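Local coordinates for protein putative sortase (Streptococcus pneumoniae, PDB 2W1J) that probably acts as a class C sortase, a transpeptidase that covalently links pilin subunits during pilus fibre assembly on the pneumococcal surface, at residues A[104-116]-A[162-176]. Numbering follows the deposited sequence. Where two conformers were deposited one is given.
Sequences GGNSTHAVITAHT and DLLIVPGHDYVTLLT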
loop_
_atom_site.group_PDB
_atom_site.type_symbol
_atom_site.label_atom_id
_atom_site.label_comp_id
_atom_site.label_asym_id
_atom_site.label_seq_id
_atom_site.Cartn_x
_atom_site.Cartn_y
_atom_site.Cartn_z
ATOM N N GLY A 104 9.444 3.304 -3.385
ATOM C CA GLY A 104 9.637 3.813 -4.740
ATOM C C GLY A 104 10.930 3.366 -5.380
ATOM O O GLY A 104 11.674 2.553 -4.819
ATOM N N GLY A 105 11.177 3.912 -6.569
ATOM C CA GLY A 105 12.350 3.575 -7.370
ATOM C C GLY A 105 11.945 3.044 -8.731
ATOM O O GLY A 105 10.822 2.570 -8.924
ATOM N N ASN A 106 12.844 3.123 -9.702
ATOM C CA ASN A 106 12.563 2.540 -11.010
ATOM C C ASN A 106 12.303 1.033 -10.854
ATOM O O ASN A 106 12.856 0.385 -9.967
ATOM C CB ASN A 106 13.732 2.824 -11.965
ATOM C CG ASN A 106 13.355 2.675 -13.433
ATOM O OD1 ASN A 106 12.177 2.579 -13.789
ATOM N ND2 ASN A 106 14.365 2.678 -14.297
ATOM N N SER A 107 11.451 0.473 -11.703
ATOM C CA SER A 107 11.161 -0.958 -11.660
ATOM C C SER A 107 10.695 -1.407 -10.273
ATOM O O SER A 107 11.146 -2.405 -9.722
ATOM C CB SER A 107 12.360 -1.769 -12.170
ATOM O OG SER A 107 12.663 -1.367 -13.497
ATOM N N THR A 108 9.726 -0.676 -9.725
ATOM C CA THR A 108 9.127 -1.054 -8.453
ATOM C C THR A 108 7.608 -0.978 -8.560
ATOM O O THR A 108 7.070 -0.170 -9.322
ATOM C CB THR A 108 9.610 -0.163 -7.288
ATOM O OG1 THR A 108 9.054 1.144 -7.419
ATOM C CG2 THR A 108 11.122 -0.035 -7.297
ATOM N N HIS A 109 6.917 -1.847 -7.825
ATOM C CA HIS A 109 5.443 -1.835 -7.823
ATOM C C HIS A 109 4.945 -2.353 -6.483
ATOM O O HIS A 109 4.995 -3.554 -6.202
ATOM C CB HIS A 109 4.879 -2.680 -8.963
ATOM C CG HIS A 109 3.406 -2.498 -9.189
ATOM N ND1 HIS A 109 2.743 -3.102 -10.234
ATOM C CD2 HIS A 109 2.477 -1.750 -8.541
ATOM C CE1 HIS A 109 1.465 -2.762 -10.203
ATOM N NE2 HIS A 109 1.281 -1.932 -9.193
ATOM N N ALA A 110 4.502 -1.423 -5.647
ATOM C CA ALA A 110 3.928 -1.740 -4.349
ATOM C C ALA A 110 2.413 -1.769 -4.464
ATOM O O ALA A 110 1.830 -0.927 -5.145
ATOM C CB ALA A 110 4.346 -0.692 -3.320
ATOM N N VAL A 111 1.788 -2.718 -3.772
ATOM C CA VAL A 111 0.330 -2.824 -3.775
ATOM C C VAL A 111 -0.182 -2.678 -2.350
ATOM O O VAL A 111 0.320 -3.321 -1.425
ATOM C CB VAL A 111 -0.142 -4.140 -4.413
ATOM C CG1 VAL A 111 -1.665 -4.244 -4.367
ATOM C CG2 VAL A 111 0.368 -4.249 -5.851
ATOM N N ILE A 112 -1.144 -1.776 -2.178
ATOM C CA ILE A 112 -1.705 -1.424 -0.878
ATOM C C ILE A 112 -3.205 -1.726 -0.932
ATOM O O ILE A 112 -3.887 -1.286 -1.856
ATOM C CB ILE A 112 -1.456 0.066 -0.536
ATOM C CG1 ILE A 112 0.049 0.370 -0.493
ATOM C CG2 ILE A 112 -2.136 0.433 0.795
ATOM C CD1 ILE A 112 0.369 1.825 -0.250
ATOM N N THR A 113 -3.683 -2.492 0.045
ATOM C CA THR A 113 -5.004 -3.122 0.032
ATOM C C THR A 113 -5.881 -2.591 1.163
ATOM O O THR A 113 -5.393 -2.419 2.278
ATOM C CB THR A 113 -4.815 -4.620 0.319
ATOM O OG1 THR A 113 -3.768 -5.147 -0.506
ATOM C CG2 THR A 113 -6.102 -5.396 0.107
ATOM N N ALA A 114 -7.168 -2.386 0.903
ATOM C CA ALA A 114 -8.092 -2.082 1.996
ATOM C C ALA A 114 -9.521 -2.409 1.587
ATOM O O ALA A 114 -9.813 -2.581 0.395
ATOM C CB ALA A 114 -7.970 -0.615 2.440
ATOM N N HIS A 115 -10.405 -2.498 2.574
ATOM C CA HIS A 115 -11.786 -2.913 2.336
ATOM C C HIS A 115 -12.613 -1.859 1.614
ATOM O O HIS A 115 -12.326 -0.660 1.669
ATOM C CB HIS A 115 -12.485 -3.205 3.663
ATOM C CG HIS A 115 -12.067 -4.484 4.313
ATOM N ND1 HIS A 115 -11.993 -5.682 3.634
ATOM C CD2 HIS A 115 -11.754 -4.763 5.601
ATOM C CE1 HIS A 115 -11.633 -6.639 4.471
ATOM N NE2 HIS A 115 -11.490 -6.110 5.673
ATOM N N THR A 116 -13.681 -2.329 0.973
ATOM C CA THR A 116 -14.788 -1.483 0.544
ATOM C C THR A 116 -16.056 -2.000 1.217
ATOM O O THR A 116 -16.286 -3.208 1.279
ATOM C CB THR A 116 -14.984 -1.509 -0.998
ATOM O OG1 THR A 116 -14.016 -0.658 -1.644
ATOM C CG2 THR A 116 -16.364 -1.022 -1.369
ATOM N N ASP A 162 -1.529 -7.711 -13.216
ATOM C CA ASP A 162 -1.456 -6.260 -13.173
ATOM C C ASP A 162 -0.871 -5.750 -11.863
ATOM O O ASP A 162 -0.840 -4.531 -11.650
ATOM C CB ASP A 162 -2.848 -5.664 -13.364
ATOM C CG ASP A 162 -3.498 -6.144 -14.635
ATOM O OD1 ASP A 162 -3.005 -5.778 -15.720
ATOM O OD2 ASP A 162 -4.492 -6.891 -14.555
ATOM N N LEU A 163 -0.461 -6.665 -10.987
ATOM C CA LEU A 163 0.079 -6.322 -9.673
ATOM C C LEU A 163 1.584 -6.508 -9.597
ATOM O O LEU A 163 2.181 -6.259 -8.554
ATOM C CB LEU A 163 -0.582 -7.183 -8.595
ATOM C CG LEU A 163 -2.105 -7.043 -8.513
ATOM C CD1 LEU A 163 -2.652 -7.940 -7.408
ATOM C CD2 LEU A 163 -2.512 -5.596 -8.280
ATOM N N LEU A 164 2.185 -6.970 -10.688
ATOM C CA LEU A 164 3.604 -7.302 -10.697
ATOM C C LEU A 164 4.447 -6.122 -11.167
ATOM O O LEU A 164 3.942 -5.177 -11.772
ATOM C CB LEU A 164 3.844 -8.512 -11.602
ATOM C CG LEU A 164 3.107 -9.781 -11.173
ATOM C CD1 LEU A 164 3.405 -10.902 -12.160
ATOM C CD2 LEU A 164 3.482 -10.192 -9.749
ATOM N N ILE A 165 5.746 -6.184 -10.908
ATOM C CA ILE A 165 6.650 -5.127 -11.345
ATOM C C ILE A 165 6.619 -4.995 -12.859
ATOM O O ILE A 165 6.651 -5.998 -13.577
ATOM C CB ILE A 165 8.098 -5.400 -10.859
ATOM C CG1 ILE A 165 8.172 -5.207 -9.342
ATOM C CG2 ILE A 165 9.097 -4.510 -11.572
ATOM C CD1 ILE A 165 9.448 -5.754 -8.731
ATOM N N VAL A 166 6.556 -3.753 -13.334
ATOM C CA VAL A 166 6.756 -3.459 -14.744
ATOM C C VAL A 166 8.116 -2.780 -14.865
ATOM O O VAL A 166 8.315 -1.689 -14.347
ATOM C CB VAL A 166 5.655 -2.514 -15.283
ATOM C CG1 VAL A 166 5.841 -2.284 -16.778
ATOM C CG2 VAL A 166 4.265 -3.079 -14.977
ATOM N N PRO A 167 9.086 -3.447 -15.512
ATOM C CA PRO A 167 10.404 -2.817 -15.645
ATOM C C PRO A 167 10.320 -1.406 -16.245
ATOM O O PRO A 167 9.596 -1.186 -17.214
ATOM C CB PRO A 167 11.141 -3.758 -16.608
ATOM C CG PRO A 167 10.476 -5.077 -16.407
ATOM C CD PRO A 167 9.029 -4.776 -16.148
ATOM N N GLY A 168 11.055 -0.458 -15.668
ATOM C CA GLY A 168 11.075 0.914 -16.180
ATOM C C GLY A 168 10.011 1.843 -15.617
ATOM O O GLY A 168 9.920 3.007 -16.026
ATOM N N HIS A 169 9.214 1.341 -14.670
ATOM C CA HIS A 169 8.157 2.125 -14.034
ATOM C C HIS A 169 8.226 2.036 -12.511
ATOM O O HIS A 169 8.717 1.059 -11.939
ATOM C CB HIS A 169 6.783 1.679 -14.548
ATOM C CG HIS A 169 6.601 1.862 -16.028
ATOM N ND1 HIS A 169 6.024 2.993 -16.571
ATOM C CD2 HIS A 169 6.920 1.063 -17.075
ATOM C CE1 HIS A 169 6.008 2.886 -17.890
ATOM N NE2 HIS A 169 6.537 1.721 -18.220
ATOM N N ASP A 170 7.699 3.076 -11.870
ATOM C CA ASP A 170 7.584 3.177 -10.416
ATOM C C ASP A 170 6.088 3.347 -10.144
ATOM O O ASP A 170 5.540 4.440 -10.326
ATOM C CB ASP A 170 8.386 4.411 -9.954
ATOM C CG ASP A 170 8.353 4.650 -8.447
ATOM O OD1 ASP A 170 7.483 4.093 -7.735
ATOM O OD2 ASP A 170 9.209 5.450 -7.967
ATOM N N TYR A 171 5.434 2.252 -9.758
ATOM C CA TYR A 171 3.974 2.192 -9.618
ATOM C C TYR A 171 3.556 1.864 -8.190
ATOM O O TYR A 171 4.231 1.110 -7.483
ATOM C CB TYR A 171 3.415 1.080 -10.510
ATOM C CG TYR A 171 3.347 1.347 -11.995
ATOM C CD1 TYR A 171 2.781 2.513 -12.502
ATOM C CD2 TYR A 171 3.756 0.366 -12.908
ATOM C CE1 TYR A 171 2.669 2.715 -13.886
ATOM C CE2 TYR A 171 3.644 0.557 -14.280
ATOM C CZ TYR A 171 3.095 1.731 -14.760
ATOM O OH TYR A 171 2.983 1.915 -16.125
ATOM N N VAL A 172 2.416 2.410 -7.779
ATOM C CA VAL A 172 1.699 1.906 -6.612
ATOM C C VAL A 172 0.269 1.648 -7.070
ATOM O O VAL A 172 -0.342 2.502 -7.723
ATOM C CB VAL A 172 1.714 2.907 -5.434
ATOM C CG1 VAL A 172 0.737 2.480 -4.341
ATOM C CG2 VAL A 172 3.125 3.028 -4.868
ATOM N N THR A 173 -0.249 0.467 -6.744
ATOM C CA THR A 173 -1.651 0.150 -6.996
ATOM C C THR A 173 -2.398 0.043 -5.676
ATOM O O THR A 173 -1.933 -0.598 -4.724
ATOM C CB THR A 173 -1.795 -1.148 -7.814
ATOM O OG1 THR A 173 -1.230 -0.936 -9.115
ATOM C CG2 THR A 173 -3.261 -1.590 -7.954
ATOM N N LEU A 174 -3.553 0.701 -5.634
ATOM C CA LEU A 174 -4.501 0.613 -4.535
ATOM C C LEU A 174 -5.564 -0.407 -4.932
ATOM O O LEU A 174 -6.174 -0.304 -6.002
ATOM C CB LEU A 174 -5.101 1.990 -4.255
ATOM C CG LEU A 174 -4.075 3.127 -4.157
ATOM C CD1 LEU A 174 -4.800 4.438 -3.903
ATOM C CD2 LEU A 174 -3.077 2.858 -3.054
ATOM N N LEU A 175 -5.736 -1.410 -4.071
ATOM C CA LEU A 175 -6.521 -2.601 -4.372
ATOM C C LEU A 175 -7.696 -2.734 -3.405
ATOM O O LEU A 175 -7.501 -2.685 -2.193
ATOM C CB LEU A 175 -5.609 -3.824 -4.231
ATOM C CG LEU A 175 -6.217 -5.224 -4.272
ATOM C CD1 LEU A 175 -6.849 -5.465 -5.631
ATOM C CD2 LEU A 175 -5.174 -6.293 -3.970
ATOM N N THR A 176 -8.901 -2.928 -3.944
ATOM C CA THR A 176 -10.060 -3.206 -3.094
ATOM C C THR A 176 -11.024 -4.136 -3.819
ATOM O O THR A 176 -10.771 -4.536 -4.955
ATOM C CB THR A 176 -10.727 -1.901 -2.626
ATOM O OG1 THR A 176 -11.632 -2.179 -1.556
ATOM C CG2 THR A 176 -11.467 -1.201 -3.761
HETATM O O HOH W 1 6.775 -1.307 -11.905
HETATM O O HOH W 2 6.654 1.422 -6.178
HETATM O O HOH W 3 4.673 -6.055 -7.520
#
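D170 OD2 is gripped by two groups: G105 N donates to it from above the carboxylate plane (2.9 Å), and R193 of the neighbouring strand 185-194 makes a salt bridge to it. OD1 of the same carboxylate bonds to Y147 OH. The loop before strand 108-113 thus folds back over D170; in the conformer given, T108 OG1 donates to G105 O (2.7 Å). At the tip, G168 N of the type II turn V166-H169 gives S107 OG a nearly straight bond (2.9 Å, 171°).

On the other side of the strands lies the H109 ring. With CG anti to the backbone N (chi1 -169°), the ring bridges the loop of L163 and L164 and strand 170-176: ND1 donates to L164 O at 2.8 Å, in the ring plane though well above the carbonyl plane, while NE2 and T173 OG1 are 2.7 Å apart in a hydrogen bond that either could donate. These two bonds fix the ring's rotation. L163 O sits over one face and Y171 CB over the other, 3.8 Å from the ring centroid; the Y171 ring adds an edge-to-face contact. One water ties H109 O to L163 O.

Parallel ladder bonds continue to A114, where T176 OG1 reaches across to A114 O (2.7 Å). Beyond it, H115 meets W44, and its ND1 hydrogen-bonds a glycerol, probably from the crystallisation liquor, which may mark a pocket. These two strands are a neighbouring parallel pair of the sortase beta-barrel, and H115, following strand 108-113, is probably the catalytic histidine, as in other sortases.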